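Local coordinates for geranylgeranyl pyrophosphate synthetase (Pyrococcus horikoshii, PDB 1WY0), which probably builds geranylgeranyl diphosphate, the C20 isoprenoid precursor, by joining isopentenyl diphosphate to shorter allylic diphosphates, at residues 146-151 against 206-211; 154-159 against 175-180. One frame throughout, in Å; residues are numbered along the deposited sequence.

Interaction 1 (146-151 against 206-211); sequences SNELCE and WGRNVG. With HG (mercury (II) ion), chain B.
Glu148 and Arg208 reach for each other from opposite directions, and a single salt bridge carries the contact: Glu148 OE1 stands 2.7 Å from Arg208 NH2. The tight part ends there. Glu148 OE2 is already 3.8 Å from Arg208 NH2, and Arg208 NH1 lies 3.9 Å from Glu148 OE1, so the groups do not pair two-on-two; their planes are turned 46° apart and OE1 comes obliquely to the guanidinium. On the loose side the backbones stay well separated, the nearest CA atoms, those of Glu148 and Arg208, being 12.2 Å apart. Length bridges this distance: Glu148 is extended beyond CG, while Arg208 sets CG anti to its backbone N (chi1 -163°) and bends at chi2. Both residues are partly exposed, so solvent may screen the pair. In the all-helical isoprenoid synthase fold, helices 132-159 and 197-224 are thus joined past helix 167-193, whose Ala180 touches Glu148 and whose Glu183 forms a second salt bridge with Arg208 NH1. Replacing Glu148 by an alanine would probably leave Arg208 NH2 without this carboxylate and the guanidinium, still paired with Glu183, less fixed in its rotation. Elsewhere on helix 132-159, Ser146 and Asn147 hydrogen-bond to Ser119 of the second subunit, and Cys150 SG binds a mercury ion at 2.7 Å, probably a crystallographic heavy atom; Tyr81 is the other residue of the mercury site.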
loop_
_atom_site.group_PDB
_atom_site.type_symbol
_atom_site.label_atom_id
_atom_site.label_comp_id
_atom_site.label_asym_id
_atom_site.label_seq_id
_atom_site.Cartn_x
_atom_site.Cartn_y
_atom_site.Cartn_z
ATOM N N SER A 146 -2.382 -6.230 -8.789
ATOM C CA SER A 146 -1.772 -5.250 -7.900
ATOM C C SER A 146 -0.257 -5.235 -8.148
ATOM O O SER A 146 0.332 -4.180 -8.363
ATOM C CB SER A 146 -2.047 -5.618 -6.446
ATOM O OG SER A 146 -1.334 -4.761 -5.571
ATOM N N ASN A 147 0.364 -6.410 -8.129
ATOM C CA ASN A 147 1.800 -6.510 -8.357
ATOM C C ASN A 147 2.191 -5.941 -9.738
ATOM O O ASN A 147 3.161 -5.192 -9.851
ATOM C CB ASN A 147 2.273 -7.971 -8.246
ATOM C CG ASN A 147 2.120 -8.547 -6.840
ATOM O OD1 ASN A 147 2.373 -7.872 -5.833
ATOM N ND2 ASN A 147 1.725 -9.814 -6.769
ATOM N N GLU A 148 1.436 -6.286 -10.777
ATOM C CA GLU A 148 1.720 -5.779 -12.126
ATOM C C GLU A 148 1.660 -4.260 -12.178
ATOM O O GLU A 148 2.446 -3.614 -12.875
ATOM C CB GLU A 148 0.709 -6.306 -13.134
ATOM C CG GLU A 148 0.927 -7.704 -13.628
ATOM C CD GLU A 148 -0.140 -8.058 -14.646
ATOM O OE1 GLU A 148 -0.122 -7.430 -15.731
ATOM O OE2 GLU A 148 -0.991 -8.931 -14.362
ATOM N N LEU A 149 0.685 -3.711 -11.462
ATOM C CA LEU A 149 0.467 -2.281 -11.379
ATOM C C LEU A 149 1.716 -1.591 -10.808
ATOM O O LEU A 149 2.174 -0.600 -11.371
ATOM C CB LEU A 149 -0.765 -2.029 -10.507
ATOM C CG LEU A 149 -1.235 -0.622 -10.161
ATOM C CD1 LEU A 149 -1.470 0.202 -11.424
ATOM C CD2 LEU A 149 -2.526 -0.736 -9.355
ATOM N N CYS A 150 2.270 -2.114 -9.710
ATOM C CA CYS A 150 3.484 -1.537 -9.123
ATOM C C CYS A 150 4.657 -1.706 -10.102
ATOM O O CYS A 150 5.502 -0.827 -10.242
ATOM C CB CYS A 150 3.858 -2.233 -7.801
ATOM S SG CYS A 150 2.723 -2.048 -6.397
ATOM N N GLU A 151 4.707 -2.851 -10.768
ATOM C CA GLU A 151 5.775 -3.126 -11.727
ATOM C C GLU A 151 5.695 -2.204 -12.930
ATOM O O GLU A 151 6.710 -1.711 -13.397
ATOM C CB GLU A 151 5.722 -4.588 -12.173
ATOM C CG GLU A 151 6.325 -5.546 -11.157
ATOM C CD GLU A 151 5.969 -6.981 -11.442
ATOM O OE1 GLU A 151 5.332 -7.230 -12.492
ATOM O OE2 GLU A 151 6.324 -7.863 -10.620
ATOM N N TRP A 206 -10.521 -9.003 -23.234
ATOM C CA TRP A 206 -11.237 -7.762 -23.518
ATOM C C TRP A 206 -10.825 -6.637 -22.565
ATOM O O TRP A 206 -10.685 -5.482 -22.940
ATOM C CB TRP A 206 -12.734 -8.040 -23.387
ATOM C CG TRP A 206 -13.508 -6.801 -23.610
ATOM C CD1 TRP A 206 -14.040 -6.345 -24.836
ATOM C CD2 TRP A 206 -13.924 -5.850 -22.601
ATOM N NE1 TRP A 206 -14.759 -5.200 -24.700
ATOM C CE2 TRP A 206 -14.689 -4.855 -23.257
ATOM C CE3 TRP A 206 -13.709 -5.754 -21.226
ATOM C CZ2 TRP A 206 -15.218 -3.801 -22.535
ATOM C CZ3 TRP A 206 -14.242 -4.697 -20.504
ATOM C CH2 TRP A 206 -14.995 -3.712 -21.165
ATOM N N GLY A 207 -10.674 -7.003 -21.275
ATOM C CA GLY A 207 -10.275 -6.005 -20.286
ATOM C C GLY A 207 -8.846 -5.517 -20.536
ATOM O O GLY A 207 -8.532 -4.336 -20.471
ATOM N N ARG A 208 -7.959 -6.493 -20.791
ATOM C CA ARG A 208 -6.571 -6.151 -21.071
ATOM C C ARG A 208 -6.464 -5.163 -22.235
ATOM O O ARG A 208 -5.792 -4.141 -22.169
ATOM C CB ARG A 208 -5.833 -7.444 -21.415
ATOM C CG ARG A 208 -4.316 -7.293 -21.329
ATOM C CD ARG A 208 -3.875 -6.735 -19.973
ATOM N NE ARG A 208 -2.531 -7.211 -19.634
ATOM C CZ ARG A 208 -2.376 -7.826 -18.449
ATOM N NH1 ARG A 208 -3.414 -7.998 -17.649
ATOM N NH2 ARG A 208 -1.159 -8.217 -18.063
ATOM N N ASN A 209 -7.139 -5.524 -23.343
ATOM C CA ASN A 209 -7.064 -4.711 -24.551
ATOM C C ASN A 209 -7.716 -3.337 -24.370
ATOM O O ASN A 209 -7.241 -2.323 -24.865
ATOM C CB ASN A 209 -7.770 -5.473 -25.671
ATOM C CG ASN A 209 -6.790 -6.394 -26.346
ATOM O OD1 ASN A 209 -5.853 -5.967 -27.014
ATOM N ND2 ASN A 209 -7.024 -7.705 -26.162
ATOM N N VAL A 210 -8.859 -3.291 -23.699
ATOM C CA VAL A 210 -9.558 -2.033 -23.512
ATOM C C VAL A 210 -8.735 -1.133 -22.595
ATOM O O VAL A 210 -8.545 0.049 -22.881
ATOM C CB VAL A 210 -10.961 -2.267 -22.910
ATOM C CG1 VAL A 210 -11.560 -0.953 -22.430
ATOM C CG2 VAL A 210 -11.862 -2.878 -23.955
ATOM N N GLY A 211 -8.236 -1.703 -21.504
ATOM C CA GLY A 211 -7.426 -0.938 -20.572
ATOM C C GLY A 211 -6.259 -0.255 -21.261
ATOM O O GLY A 211 -5.982 0.921 -21.015
HETATM HG HG HG B . 1.733 0.407 -6.977
#

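Interaction 2 (154-159 against 175-180); sequences ARDLEF and SGKTGA
Lys177 NZ donates a hydrogen bond of 2.8 Å to Asp156 OD2, which is also a salt bridge. The ammonium meets OD2 from above the carboxylate, 38° out of its plane. Gln153 OE1 accepts a second hydrogen bond from NZ, so two oxygens on helix 132-159 grip the ammonium directly. The next approach along the lysine is from its CE, 4.0 Å from Asp156 OD2, so the methylenes pack only lightly against the acid. Lys177 CG lies anti to the backbone N (chi1 -162°) and the rest of the chain runs extended, which carries NZ across a separation of 8.4 Å between Asp156 CA and Lys177 CA. Helices 132-159 and 167-193 form an antiparallel hairpin within the all-helical polyprenyl synthetase fold. Gln153 and Asp156 belong to the Gly-Gln-x-x-Asp motif of trans-prenyltransferases and Lys177 with Thr178 to a Lys-Thr pair; in relatives both line the cleft for diphosphate and magnesium ions, as they probably do here. Outside this first shell, Met173 packs on Asp156. The backbone under Lys177 widens into a pi-type turn, marked by a weak bond of 2.9 Å from Ala180 N to Ser175 O. Further toward the hairpin turn, the Phe159 ring touches Met173 and Glu169, bringing the arms together again, and on another side Leu157 packs on Leu112 of the second subunit.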
loop_
_atom_site.group_PDB
_atom_site.type_symbol
_atom_site.label_atom_id
_atom_site.label_comp_id
_atom_site.label_asym_id
_atom_site.label_seq_id
_atom_site.Cartn_x
_atom_site.Cartn_y
_atom_site.Cartn_z
ATOM N N ALA A 154 6.785 1.181 -11.854
ATOM C CA ALA A 154 8.231 1.193 -11.627
ATOM C C ALA A 154 8.956 1.396 -12.962
ATOM O O ALA A 154 9.851 2.230 -13.081
ATOM C CB ALA A 154 8.678 -0.113 -10.999
ATOM N N ARG A 155 8.575 0.622 -13.967
ATOM C CA ARG A 155 9.197 0.761 -15.278
ATOM C C ARG A 155 8.952 2.164 -15.805
ATOM O O ARG A 155 9.788 2.727 -16.503
ATOM C CB ARG A 155 8.613 -0.247 -16.266
ATOM C CG ARG A 155 8.781 -1.685 -15.863
ATOM C CD ARG A 155 8.527 -2.571 -17.060
ATOM N NE ARG A 155 7.623 -3.659 -16.740
ATOM C CZ ARG A 155 8.001 -4.889 -16.410
ATOM N NH1 ARG A 155 9.285 -5.209 -16.355
ATOM N NH2 ARG A 155 7.080 -5.799 -16.139
ATOM N N ASP A 156 7.803 2.733 -15.461
ATOM C CA ASP A 156 7.483 4.076 -15.921
ATOM C C ASP A 156 8.420 5.084 -15.267
ATOM O O ASP A 156 8.798 6.081 -15.888
ATOM C CB ASP A 156 6.018 4.424 -15.628
ATOM C CG ASP A 156 5.511 5.568 -16.495
ATOM O OD1 ASP A 156 5.961 5.682 -17.664
ATOM O OD2 ASP A 156 4.656 6.348 -16.033
ATOM N N LEU A 157 8.813 4.821 -14.021
ATOM C CA LEU A 157 9.737 5.721 -13.335
ATOM C C LEU A 157 11.126 5.629 -13.974
ATOM O O LEU A 157 11.778 6.641 -14.180
ATOM C CB LEU A 157 9.854 5.375 -11.850
ATOM C CG LEU A 157 8.692 5.746 -10.936
ATOM C CD1 LEU A 157 9.010 5.312 -9.511
ATOM C CD2 LEU A 157 8.456 7.239 -11.004
ATOM N N GLU A 158 11.572 4.417 -14.285
ATOM C CA GLU A 158 12.891 4.235 -14.897
ATOM C C GLU A 158 13.029 5.020 -16.200
ATOM O O GLU A 158 14.107 5.508 -16.518
ATOM C CB GLU A 158 13.171 2.747 -15.154
ATOM C CG GLU A 158 13.422 1.930 -13.877
ATOM C CD GLU A 158 14.834 2.086 -13.320
ATOM O OE1 GLU A 158 15.725 1.307 -13.725
ATOM O OE2 GLU A 158 15.058 2.989 -12.479
ATOM N N PHE A 159 11.938 5.145 -16.951
ATOM C CA PHE A 159 11.950 5.888 -18.210
ATOM C C PHE A 159 12.548 7.284 -18.030
ATOM O O PHE A 159 13.199 7.835 -18.906
ATOM C CB PHE A 159 10.510 6.022 -18.710
ATOM C CG PHE A 159 10.029 4.738 -19.323
ATOM C CD1 PHE A 159 10.941 3.754 -19.694
ATOM C CD2 PHE A 159 8.677 4.565 -19.565
ATOM C CE1 PHE A 159 10.485 2.595 -20.311
ATOM C CE2 PHE A 159 8.230 3.403 -20.180
ATOM C CZ PHE A 159 9.129 2.413 -20.556
ATOM N N SER A 175 0.983 -2.020 -20.185
ATOM C CA SER A 175 0.234 -3.252 -19.969
ATOM C C SER A 175 -0.032 -3.499 -18.483
ATOM O O SER A 175 -1.062 -4.022 -18.079
ATOM C CB SER A 175 1.045 -4.411 -20.553
ATOM O OG SER A 175 0.386 -5.645 -20.262
ATOM N N GLY A 176 0.962 -3.135 -17.656
ATOM C CA GLY A 176 0.800 -3.410 -16.237
ATOM C C GLY A 176 0.213 -2.206 -15.495
ATOM O O GLY A 176 -0.504 -2.335 -14.513
ATOM N N LYS A 177 0.582 -0.999 -15.974
ATOM C CA LYS A 177 0.050 0.200 -15.332
ATOM C C LYS A 177 -1.479 0.208 -15.350
ATOM O O LYS A 177 -2.143 0.246 -14.324
ATOM C CB LYS A 177 0.593 1.443 -16.051
ATOM C CG LYS A 177 0.444 2.709 -15.199
ATOM C CD LYS A 177 1.385 3.835 -15.636
ATOM C CE LYS A 177 0.862 5.224 -15.249
ATOM N NZ LYS A 177 1.988 6.139 -15.059
ATOM N N THR A 178 -2.041 0.193 -16.578
ATOM C CA THR A 178 -3.491 0.331 -16.711
ATOM C C THR A 178 -4.177 -0.972 -17.139
ATOM O O THR A 178 -5.277 -1.302 -16.710
ATOM C CB THR A 178 -3.767 1.426 -17.743
ATOM O OG1 THR A 178 -3.056 1.125 -18.942
ATOM C CG2 THR A 178 -3.296 2.786 -17.213
ATOM N N GLY A 179 -3.508 -1.703 -18.051
ATOM C CA GLY A 179 -4.117 -2.910 -18.611
ATOM C C GLY A 179 -4.481 -3.939 -17.536
ATOM O O GLY A 179 -5.550 -4.535 -17.546
ATOM N N ALA A 180 -3.525 -4.179 -16.619
ATOM C CA ALA A 180 -3.712 -5.243 -15.634
ATOM C C ALA A 180 -5.016 -5.096 -14.842
ATOM O O ALA A 180 -5.798 -6.028 -14.697
ATOM C CB ALA A 180 -2.517 -5.229 -14.679
#

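Interactions 1 and 2 share helix 132-159 and lie with centres 9 Å apart; between them they tie that helix to the next two in the chain, 167-193 and 197-224. They also touch directly: Glu148 OE1 lies 3.4 Å from Ala180 CB, and Arg208 NE comes within 3.4 Å of Ser175 OG, so segment 175-180 bears on both partners of interaction 1. By its motifs, interaction 2 probably lies at the catalytic cleft, with interaction 1 behind it. The mercury ion held by Cys150, about 9 Å from the side chain of Lys177, is probably not the catalytic metal. Both contacts have neighbours on the second subunit.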